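PDB 1C3S: HDLP (histone deacetylase-like protein) from Aquifex aeolicus, which is a zinc-binding member of the histone deacetylase family and probably works as a deacetylase. Local coordinates for residues Ile165-His170 against Leu188-Ser193; Ala169-Gly174 against Ala197-Lys202; Lys24-Ser29 against Lys331-Glu336. The protein carries 2 engineered substitutions. All blocks are in the same frame, centred on the assembly; numbering follows the deposited sequence.

In the fold
Interactions 1 and 2 form one continuous region around the zinc ion, their centres 8 Å apart, and share Ala169 and His170. Interaction 1 pairs strand 162-166 with strand 185-192 inside the eight-stranded parallel sheet. Interaction 2 takes the chain from the same loop into helix 173-179 and packs it against the loop that follows strand 185-192. Both touch the metal and the bound hydroxamate, so the C-terminal ends of two inner strands and the pocket wall meet here. Interaction 3 lies about 24 Å (centre to centre) from interaction 1, its Ile25 side chain about 12 Å from the zinc ion. It joins segments 24-29 and 331-336, between which both other interactions are nested in the chain.

Interaction 1 of 3, residues Ile165-His170 against Leu188-Ser193; sequences IDLDAH and LSLHQS. With ZN (zinc ion), chain B; SHH (octanedioic acid hydroxyamide phenylamide), chain C.
Ile165 and Asp166 pair in parallel with Leu188 and Ser189, the amide of Asp166 bonding to Leu188 O (N to O 3.0 Å) and Asp166 O accepting from Leu190 N at 3.2 Å. On one face of the sheet Ile165 and Leu188 lie alongside each other, Ile165 CG1 4.1 Å from Leu188 CD2. Asp166 and Ser189 occupy the other face, where Asp166 OD2 is held by His131. These are the two parallel strands of a beta-alpha-beta unit connected through helix 173-179, and the metal site sits just past the carboxyl end of strand 162-166, as in the arginase-deacetylase fold. Asp168 OD2 binds zinc at 1.9 Å and also accepts the His170 amide through its anti lone pair, closing an Asx turn; Asp168 OD1 is held by Gly295 and Gln254. His170 adds ND1 to the metal, and Asp258 and the hydroxamate O1 join them. The His170 ring is sandwiched: C2 of the inhibitor lies over its centre, and Gln192, extended beyond CG (chi2 173°), brings NE2 over the opposite face, nearer the rim. Gln192 also donates its backbone N to Ala169 O (2.6 Å, 166° at the hydrogen), while its amide group is tied to Lys267 and Leu265.

Interaction 2 of 3, residues Ala169-Gly174 against Ala197-Lys202; sequences AHHCDG and AFPFEK. With ZN (zinc ion), chain B; SHH (octanedioic acid hydroxyamide phenylamide), chain C.
His171 and Phe198 are joined through one ordered water, which accepts from His171 N (3.1 Å) and donates to Phe198 O (2.7 Å); no direct hydrogen bond links segments 169-174 and 197-202. The same carbonyl oxygen also lies in the plane of the His170 ring, at its edge, 3.4 Å from CD2. That places Phe198 O beside the zinc ligand without touching the metal.

Aromatic packing shapes the pocket. The Phe198 ring, swung opposite its own amide nitrogen (chi1 -174°), turns one face to the aliphatic chain of the inhibitor, CD2 lying 3.6 Å from C4. Pro199 CB covers the opposite face, and His132 meets the ring edge-to-face. Such an aromatic wall along the narrow channel down to the zinc is a feature of the histone deacetylase family, where the channel probably receives an acetylated lysine side chain.

Van der Waals contacts fill in behind that wall. The peptide bond before Pro199 is cis, and the proline ring rests on the other segment: its CD is 3.9 Å from His171 CB, and its CB is 3.5 Å from Asp173 OD1 as the two side chains pass in opposite directions. Lys202, its chain extended, lays CD 3.8 Å from Asp173 CB.

The charged ends look elsewhere. Asp173 gives OD2 to His132 and OD1 to Asn139, whereas Lys202 NZ forms a salt bridge with Glu177, its separation from Asp173 OD1 being 5.1 Å.

Interaction 3 of 3, residues Lys24-Ser29 against Lys331-Glu336; sequences KIPRVS and KSIDFE
Ile333 has CG1 beside the backbone N (chi1 -61°), which leaves its CG2 methyl, rather than the longer CG1 arm, anti to that nitrogen and facing Pro26; Ile25 sets CG1 between its backbone N and carbonyl carbon (chi1 60°), leaving CG2 to face Phe335. The closest approach is made by Pro26 CD and Ile333 CG2, 4.0 Å apart, and the two side chains slide past one another in opposite directions. Ile25 CG2 comes to 4.4 Å from Phe335 CD1, meeting the ring obliquely. The same methyl is 4.5 Å from Asp334 O, a loose touch on the backbone. No hydrogen bond crosses between the two segments, and the little surface they bury is mainly apolar.

Lys24, its chain bent midway, brings NZ near the second segment. This nitrogen lies 5.4 Å from Asp334 OD1, too far for a salt bridge, although the opposite charges may still favour the approach weakly.

Pro299, at the start of helix 299-313, touches both Ile333 and Phe335, while the ring of His298 meets that of Phe335 with the planes at about 80°. The arrangement is partly buried loop packing in the arginase-deacetylase fold, where the turn leading into helix 28-37 rests on the chain leaving helix 324-332, with the Phe335 side chain about 8 Å from the bound inhibitor.

Interaction 1 of 3, residues Ile165-His170 against Leu188-Ser193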
loop_
_atom_site.group_PDB
_atom_site.type_symbol
_atom_site.label_atom_id
_atom_site.label_comp_id
_atom_site.label_asym_id
_atom_site.label_seq_id
_atom_site.Cartn_x
_atom_site.Cartn_y
_atom_site.Cartn_z
ATOM N N ILE A 165 5.382 -7.997 -2.898
ATOM C CA ILE A 165 6.146 -6.858 -3.411
ATOM C C ILE A 165 5.470 -5.561 -2.914
ATOM O O ILE A 165 4.286 -5.326 -3.151
ATOM C CB ILE A 165 6.156 -6.871 -4.949
ATOM C CG1 ILE A 165 6.771 -8.186 -5.446
ATOM C CG2 ILE A 165 6.879 -5.641 -5.483
ATOM C CD1 ILE A 165 6.515 -8.467 -6.938
ATOM N N ASP A 166 6.243 -4.723 -2.243
ATOM C CA ASP A 166 5.751 -3.486 -1.675
ATOM C C ASP A 166 6.426 -2.307 -2.402
ATOM O O ASP A 166 7.641 -2.133 -2.325
ATOM C CB ASP A 166 6.100 -3.508 -0.180
ATOM C CG ASP A 166 5.453 -2.391 0.616
ATOM O OD1 ASP A 166 5.787 -1.213 0.388
ATOM O OD2 ASP A 166 4.608 -2.708 1.489
ATOM N N LEU A 167 5.649 -1.506 -3.123
ATOM C CA LEU A 167 6.236 -0.379 -3.832
ATOM C C LEU A 167 5.923 0.915 -3.106
ATOM O O LEU A 167 6.165 1.994 -3.616
ATOM C CB LEU A 167 5.725 -0.303 -5.269
ATOM C CG LEU A 167 5.800 -1.579 -6.110
ATOM C CD1 LEU A 167 5.304 -1.262 -7.519
ATOM C CD2 LEU A 167 7.201 -2.128 -6.137
ATOM N N ASP A 168 5.382 0.787 -1.902
ATOM C CA ASP A 168 5.063 1.935 -1.085
ATOM C C ASP A 168 6.397 2.564 -0.741
ATOM O O ASP A 168 7.385 1.858 -0.554
ATOM C CB ASP A 168 4.408 1.489 0.202
ATOM C CG ASP A 168 3.793 2.622 0.949
ATOM O OD1 ASP A 168 2.587 2.849 0.734
ATOM O OD2 ASP A 168 4.512 3.289 1.722
ATOM N N ALA A 169 6.409 3.883 -0.628
ATOM C CA ALA A 169 7.609 4.637 -0.314
ATOM C C ALA A 169 8.285 4.254 0.996
ATOM O O ALA A 169 9.439 4.629 1.212
ATOM C CB ALA A 169 7.292 6.121 -0.314
ATOM N N HIS A 170 7.589 3.524 1.869
ATOM C CA HIS A 170 8.189 3.114 3.145
ATOM C C HIS A 170 8.271 1.599 3.299
ATOM O O HIS A 170 7.413 0.868 2.810
ATOM C CB HIS A 170 7.393 3.630 4.346
ATOM C CG HIS A 170 7.018 5.066 4.259
ATOM N ND1 HIS A 170 6.158 5.524 3.295
ATOM C CD2 HIS A 170 7.389 6.095 5.053
ATOM C CE1 HIS A 170 6.023 6.810 3.524
ATOM N NE2 HIS A 170 6.749 7.205 4.580
ATOM N N LEU A 188 9.642 -8.621 -0.526
ATOM C CA LEU A 188 10.496 -7.695 -1.307
ATOM C C LEU A 188 9.964 -6.274 -1.144
ATOM O O LEU A 188 8.760 -6.049 -1.238
ATOM C CB LEU A 188 10.461 -8.038 -2.814
ATOM C CG LEU A 188 11.029 -6.938 -3.736
ATOM C CD1 LEU A 188 12.516 -6.829 -3.490
ATOM C CD2 LEU A 188 10.756 -7.243 -5.214
ATOM N N SER A 189 10.843 -5.303 -0.958
ATOM C CA SER A 189 10.357 -3.950 -0.769
ATOM C C SER A 189 11.305 -2.864 -1.227
ATOM O O SER A 189 12.487 -2.874 -0.880
ATOM C CB SER A 189 10.026 -3.736 0.723
ATOM O OG SER A 189 9.711 -2.381 1.023
ATOM N N LEU A 190 10.789 -1.927 -2.013
ATOM C CA LEU A 190 11.590 -0.786 -2.426
ATOM C C LEU A 190 10.979 0.277 -1.526
ATOM O O LEU A 190 9.772 0.312 -1.364
ATOM C CB LEU A 190 11.386 -0.410 -3.908
ATOM C CG LEU A 190 11.476 -1.441 -5.047
ATOM C CD1 LEU A 190 12.112 -0.774 -6.254
ATOM C CD2 LEU A 190 12.273 -2.643 -4.648
ATOM N N HIS A 191 11.800 1.128 -0.931
ATOM C CA HIS A 191 11.293 2.157 -0.019
ATOM C C HIS A 191 12.363 3.206 0.294
ATOM O O HIS A 191 13.529 3.045 -0.072
ATOM C CB HIS A 191 10.851 1.482 1.278
ATOM C CG HIS A 191 11.909 0.606 1.869
ATOM N ND1 HIS A 191 13.113 1.103 2.324
ATOM C CD2 HIS A 191 11.988 -0.742 1.995
ATOM C CE1 HIS A 191 13.886 0.103 2.705
ATOM N NE2 HIS A 191 13.226 -1.029 2.516
ATOM N N GLN A 192 11.962 4.287 0.959
ATOM C CA GLN A 192 12.925 5.317 1.329
ATOM C C GLN A 192 13.810 4.677 2.382
ATOM O O GLN A 192 13.319 4.044 3.308
ATOM C CB GLN A 192 12.233 6.541 1.932
ATOM C CG GLN A 192 11.181 7.170 1.036
ATOM C CD GLN A 192 10.421 8.250 1.751
ATOM O OE1 GLN A 192 10.958 9.310 2.040
ATOM N NE2 GLN A 192 9.166 7.979 2.068
ATOM N N SER A 193 15.114 4.831 2.231
ATOM C CA SER A 193 16.049 4.250 3.170
ATOM C C SER A 193 15.675 4.592 4.620
ATOM O O SER A 193 15.228 5.696 4.925
ATOM C CB SER A 193 17.452 4.744 2.836
ATOM O OG SER A 193 18.411 4.172 3.692
HETATM ZN ZN ZN B . 4.168 4.857 2.787
HETATM O O1 SHH C . 3.921 3.544 4.052
HETATM O O2 SHH C . 2.827 5.984 4.880
HETATM N N1 SHH C . 3.678 3.970 5.369
HETATM C C1 SHH C . 3.495 5.306 5.617
HETATM C C2 SHH C . 4.286 5.890 6.683
HETATM C C3 SHH C . 3.473 6.383 7.872
HETATM C C4 SHH C . 4.371 6.936 8.956
HETATM C C5 SHH C . 4.554 8.420 8.747
HETATM C C6 SHH C . 4.857 8.962 10.128
HETATM C C7 SHH C . 5.602 10.276 10.051
HETATM C C8 SHH C . 4.714 11.390 10.521
HETATM O O3 SHH C . 4.192 11.457 11.623
HETATM N N2 SHH C . 4.579 12.343 9.577
HETATM C C9 SHH C . 3.613 13.495 9.417
HETATM C C10 SHH C . 3.813 14.330 8.262
HETATM C C11 SHH C . 2.931 15.479 8.023
HETATM C C12 SHH C . 1.877 15.811 8.924
HETATM C C13 SHH C . 1.704 14.956 10.109
HETATM C C14 SHH C . 2.562 13.775 10.368
#

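Interaction 2 of 3, residues Ala169-Gly174 against Ala197-Lys202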
loop_
_atom_site.group_PDB
_atom_site.type_symbol
_atom_site.label_atom_id
_atom_site.label_comp_id
_atom_site.label_asym_id
_atom_site.label_seq_id
_atom_site.Cartn_x
_atom_site.Cartn_y
_atom_site.Cartn_z
ATOM N N ALA A 169 6.409 3.883 -0.628
ATOM C CA ALA A 169 7.609 4.637 -0.314
ATOM C C ALA A 169 8.285 4.254 0.996
ATOM O O ALA A 169 9.439 4.629 1.212
ATOM C CB ALA A 169 7.292 6.121 -0.314
ATOM N N HIS A 170 7.589 3.524 1.869
ATOM C CA HIS A 170 8.189 3.114 3.145
ATOM C C HIS A 170 8.271 1.599 3.299
ATOM O O HIS A 170 7.413 0.868 2.810
ATOM C CB HIS A 170 7.393 3.630 4.346
ATOM C CG HIS A 170 7.018 5.066 4.259
ATOM N ND1 HIS A 170 6.158 5.524 3.295
ATOM C CD2 HIS A 170 7.389 6.095 5.053
ATOM C CE1 HIS A 170 6.023 6.810 3.524
ATOM N NE2 HIS A 170 6.749 7.205 4.580
ATOM N N HIS A 171 9.300 1.153 4.018
ATOM C CA HIS A 171 9.526 -0.259 4.302
ATOM C C HIS A 171 8.354 -0.864 5.052
ATOM O O HIS A 171 7.835 -0.293 5.995
ATOM C CB HIS A 171 10.796 -0.408 5.140
ATOM C CG HIS A 171 11.007 -1.778 5.711
ATOM N ND1 HIS A 171 11.146 -2.904 4.926
ATOM C CD2 HIS A 171 11.159 -2.193 6.990
ATOM C CE1 HIS A 171 11.374 -3.951 5.696
ATOM N NE2 HIS A 171 11.389 -3.545 6.951
ATOM N N CYS A 172 7.948 -2.044 4.626
ATOM C CA CYS A 172 6.851 -2.758 5.239
ATOM C C CYS A 172 7.362 -3.557 6.415
ATOM O O CYS A 172 7.213 -4.772 6.432
ATOM C CB CYS A 172 6.263 -3.707 4.197
ATOM S SG CYS A 172 7.535 -4.738 3.386
ATOM N N ASP A 173 7.955 -2.898 7.401
ATOM C CA ASP A 173 8.505 -3.607 8.572
ATOM C C ASP A 173 7.563 -4.605 9.242
ATOM O O ASP A 173 8.018 -5.575 9.866
ATOM C CB ASP A 173 8.987 -2.618 9.629
ATOM C CG ASP A 173 7.906 -1.634 10.045
ATOM O OD1 ASP A 173 8.116 -0.949 11.078
ATOM O OD2 ASP A 173 6.867 -1.537 9.335
ATOM N N GLY A 174 6.259 -4.369 9.128
ATOM C CA GLY A 174 5.304 -5.289 9.717
ATOM C C GLY A 174 5.287 -6.588 8.944
ATOM O O GLY A 174 5.257 -7.667 9.524
ATOM N N ALA A 197 14.134 7.924 6.794
ATOM C CA ALA A 197 12.672 7.865 6.817
ATOM C C ALA A 197 12.065 6.737 7.627
ATOM O O ALA A 197 12.676 5.696 7.819
ATOM C CB ALA A 197 12.128 7.802 5.381
ATOM N N PHE A 198 10.836 6.964 8.082
ATOM C CA PHE A 198 10.072 5.975 8.833
ATOM C C PHE A 198 10.099 4.680 8.014
ATOM O O PHE A 198 9.942 4.714 6.807
ATOM C CB PHE A 198 8.618 6.439 8.977
ATOM C CG PHE A 198 7.787 5.557 9.863
ATOM C CD1 PHE A 198 7.819 5.710 11.240
ATOM C CD2 PHE A 198 7.003 4.544 9.321
ATOM C CE1 PHE A 198 7.088 4.877 12.077
ATOM C CE2 PHE A 198 6.260 3.691 10.158
ATOM C CZ PHE A 198 6.309 3.868 11.540
ATOM N N PRO A 199 10.231 3.517 8.672
ATOM C CA PRO A 199 10.354 3.254 10.110
ATOM C C PRO A 199 11.633 3.675 10.845
ATOM O O PRO A 199 11.618 3.749 12.076
ATOM C CB PRO A 199 10.119 1.747 10.175
ATOM C CG PRO A 199 10.806 1.287 8.956
ATOM C CD PRO A 199 10.198 2.236 7.942
ATOM N N PHE A 200 12.717 3.943 10.112
ATOM C CA PHE A 200 14.017 4.329 10.690
ATOM C C PHE A 200 14.792 3.172 11.346
ATOM O O PHE A 200 16.022 3.106 11.273
ATOM C CB PHE A 200 13.880 5.430 11.749
ATOM C CG PHE A 200 13.350 6.730 11.227
ATOM C CD1 PHE A 200 12.040 7.103 11.467
ATOM C CD2 PHE A 200 14.158 7.574 10.489
ATOM C CE1 PHE A 200 11.548 8.285 10.983
ATOM C CE2 PHE A 200 13.666 8.775 9.992
ATOM C CZ PHE A 200 12.362 9.129 10.240
ATOM N N GLU A 201 14.069 2.267 11.992
ATOM C CA GLU A 201 14.684 1.143 12.679
ATOM C C GLU A 201 14.887 -0.118 11.842
ATOM O O GLU A 201 15.636 -1.018 12.241
ATOM C CB GLU A 201 13.852 0.803 13.907
ATOM C CG GLU A 201 13.819 1.931 14.928
ATOM C CD GLU A 201 12.807 1.688 16.029
ATOM O OE1 GLU A 201 12.935 0.682 16.750
ATOM O OE2 GLU A 201 11.877 2.510 16.167
ATOM N N LYS A 202 14.226 -0.190 10.693
ATOM C CA LYS A 202 14.329 -1.368 9.844
ATOM C C LYS A 202 14.201 -0.953 8.393
ATOM O O LYS A 202 13.870 0.183 8.096
ATOM C CB LYS A 202 13.211 -2.354 10.195
ATOM C CG LYS A 202 13.091 -2.672 11.673
ATOM C CD LYS A 202 11.854 -3.522 11.954
ATOM C CE LYS A 202 11.632 -3.765 13.459
ATOM N NZ LYS A 202 10.449 -4.642 13.760
HETATM ZN ZN ZN B . 4.168 4.857 2.787
HETATM O O1 SHH C . 3.921 3.544 4.052
HETATM O O2 SHH C . 2.827 5.984 4.880
HETATM N N1 SHH C . 3.678 3.970 5.369
HETATM C C1 SHH C . 3.495 5.306 5.617
HETATM C C2 SHH C . 4.286 5.890 6.683
HETATM C C3 SHH C . 3.473 6.383 7.872
HETATM C C4 SHH C . 4.371 6.936 8.956
HETATM C C5 SHH C . 4.554 8.420 8.747
HETATM C C6 SHH C . 4.857 8.962 10.128
HETATM C C7 SHH C . 5.602 10.276 10.051
HETATM C C8 SHH C . 4.714 11.390 10.521
HETATM O O3 SHH C . 4.192 11.457 11.623
HETATM N N2 SHH C . 4.579 12.343 9.577
HETATM C C9 SHH C . 3.613 13.495 9.417
HETATM C C10 SHH C . 3.813 14.330 8.262
HETATM C C11 SHH C . 2.931 15.479 8.023
HETATM C C12 SHH C . 1.877 15.811 8.924
HETATM C C13 SHH C . 1.704 14.956 10.109
HETATM C C14 SHH C . 2.562 13.775 10.368
HETATM O O HOH W 1 11.370 3.282 5.003
#

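Interaction 3 of 3, residues Lys24-Ser29 against Lys331-Glu336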
loop_
_atom_site.group_PDB
_atom_site.type_symbol
_atom_site.label_atom_id
_atom_site.label_comp_id
_atom_site.label_asym_id
_atom_site.label_seq_id
_atom_site.Cartn_x
_atom_site.Cartn_y
_atom_site.Cartn_z
ATOM N N LYS A 24 -6.413 12.076 7.613
ATOM C CA LYS A 24 -7.639 12.790 7.926
ATOM C C LYS A 24 -8.513 12.932 6.662
ATOM O O LYS A 24 -9.741 12.979 6.739
ATOM C CB LYS A 24 -7.251 14.157 8.501
ATOM C CG LYS A 24 -8.352 15.154 8.637
ATOM C CD LYS A 24 -8.134 16.338 7.678
ATOM C CE LYS A 24 -6.783 17.026 7.902
ATOM N NZ LYS A 24 -6.534 18.184 6.988
ATOM N N ILE A 25 -7.858 12.971 5.506
ATOM C CA ILE A 25 -8.503 13.116 4.207
ATOM C C ILE A 25 -9.198 11.860 3.705
ATOM O O ILE A 25 -8.949 10.770 4.197
ATOM C CB ILE A 25 -7.486 13.433 3.114
ATOM C CG1 ILE A 25 -6.481 12.275 3.042
ATOM C CG2 ILE A 25 -6.830 14.760 3.374
ATOM C CD1 ILE A 25 -5.548 12.302 1.850
ATOM N N PRO A 26 -10.074 12.011 2.683
ATOM C CA PRO A 26 -10.825 10.923 2.050
ATOM C C PRO A 26 -9.798 10.247 1.151
ATOM O O PRO A 26 -8.932 10.923 0.596
ATOM C CB PRO A 26 -11.871 11.666 1.224
ATOM C CG PRO A 26 -11.918 13.056 1.872
ATOM C CD PRO A 26 -10.457 13.281 2.053
ATOM N N ARG A 27 -9.879 8.933 0.994
ATOM C CA ARG A 27 -8.899 8.261 0.166
ATOM C C ARG A 27 -9.490 7.240 -0.798
ATOM O O ARG A 27 -9.417 7.418 -2.023
ATOM C CB ARG A 27 -7.830 7.650 1.080
ATOM C CG ARG A 27 -7.107 8.739 1.886
ATOM C CD ARG A 27 -6.005 8.252 2.818
ATOM N NE ARG A 27 -4.924 7.550 2.133
ATOM C CZ ARG A 27 -4.840 6.231 2.027
ATOM N NH1 ARG A 27 -5.774 5.466 2.569
ATOM N NH2 ARG A 27 -3.835 5.674 1.366
ATOM N N VAL A 28 -10.069 6.175 -0.252
ATOM C CA VAL A 28 -10.687 5.145 -1.072
ATOM C C VAL A 28 -12.119 5.593 -1.425
ATOM O O VAL A 28 -12.634 5.315 -2.513
ATOM C CB VAL A 28 -10.656 3.778 -0.331
ATOM C CG1 VAL A 28 -11.544 2.775 -1.013
ATOM C CG2 VAL A 28 -9.221 3.228 -0.331
ATOM N N SER A 29 -12.742 6.320 -0.508
ATOM C CA SER A 29 -14.092 6.831 -0.734
ATOM C C SER A 29 -13.966 7.895 -1.818
ATOM O O SER A 29 -14.875 8.115 -2.618
ATOM C CB SER A 29 -14.666 7.451 0.557
ATOM O OG SER A 29 -13.865 8.535 1.017
ATOM N N LYS A 331 -11.157 19.647 -6.056
ATOM C CA LYS A 331 -11.068 20.988 -5.489
ATOM C C LYS A 331 -11.964 21.187 -4.283
ATOM O O LYS A 331 -11.797 22.156 -3.548
ATOM C CB LYS A 331 -11.402 22.057 -6.539
ATOM C CG LYS A 331 -10.464 22.075 -7.734
ATOM C CD LYS A 331 -10.722 23.263 -8.672
ATOM C CE LYS A 331 -10.315 24.594 -8.027
ATOM N NZ LYS A 331 -10.453 25.786 -8.940
ATOM N N SER A 332 -12.910 20.279 -4.077
ATOM C CA SER A 332 -13.828 20.405 -2.949
ATOM C C SER A 332 -13.194 19.845 -1.695
ATOM O O SER A 332 -13.587 20.190 -0.583
ATOM C CB SER A 332 -15.133 19.658 -3.217
ATOM O OG SER A 332 -14.925 18.261 -3.200
ATOM N N ILE A 333 -12.221 18.964 -1.877
ATOM C CA ILE A 333 -11.542 18.362 -0.745
ATOM C C ILE A 333 -10.633 19.387 -0.116
ATOM O O ILE A 333 -9.848 20.016 -0.816
ATOM C CB ILE A 333 -10.656 17.188 -1.186
ATOM C CG1 ILE A 333 -11.507 16.110 -1.837
ATOM C CG2 ILE A 333 -9.906 16.623 0.005
ATOM C CD1 ILE A 333 -10.694 14.953 -2.313
ATOM N N ASP A 334 -10.739 19.584 1.192
ATOM C CA ASP A 334 -9.828 20.518 1.832
ATOM C C ASP A 334 -8.628 19.682 2.251
ATOM O O ASP A 334 -8.735 18.780 3.084
ATOM C CB ASP A 334 -10.441 21.206 3.055
ATOM C CG ASP A 334 -10.938 20.230 4.084
ATOM O OD1 ASP A 334 -11.014 20.614 5.270
ATOM O OD2 ASP A 334 -11.274 19.092 3.697
ATOM N N PHE A 335 -7.488 19.982 1.641
ATOM C CA PHE A 335 -6.260 19.270 1.912
ATOM C C PHE A 335 -5.177 20.174 2.482
ATOM O O PHE A 335 -4.441 19.784 3.393
ATOM C CB PHE A 335 -5.768 18.621 0.619
ATOM C CG PHE A 335 -4.310 18.283 0.631
ATOM C CD1 PHE A 335 -3.776 17.465 1.624
ATOM C CD2 PHE A 335 -3.466 18.792 -0.346
ATOM C CE1 PHE A 335 -2.420 17.162 1.644
ATOM C CE2 PHE A 335 -2.109 18.495 -0.337
ATOM C CZ PHE A 335 -1.584 17.677 0.661
ATOM N N GLU A 336 -5.093 21.387 1.946
ATOM C CA GLU A 336 -4.075 22.340 2.365
ATOM C C GLU A 336 -2.723 21.771 1.951
ATOM O O GLU A 336 -2.268 20.766 2.495
ATOM C CB GLU A 336 -4.093 22.556 3.885
ATOM C CG GLU A 336 -2.977 23.492 4.380
ATOM C CD GLU A 336 -2.846 23.530 5.898
ATOM O OE1 GLU A 336 -2.646 22.448 6.496
ATOM O OE2 GLU A 336 -2.931 24.636 6.486
#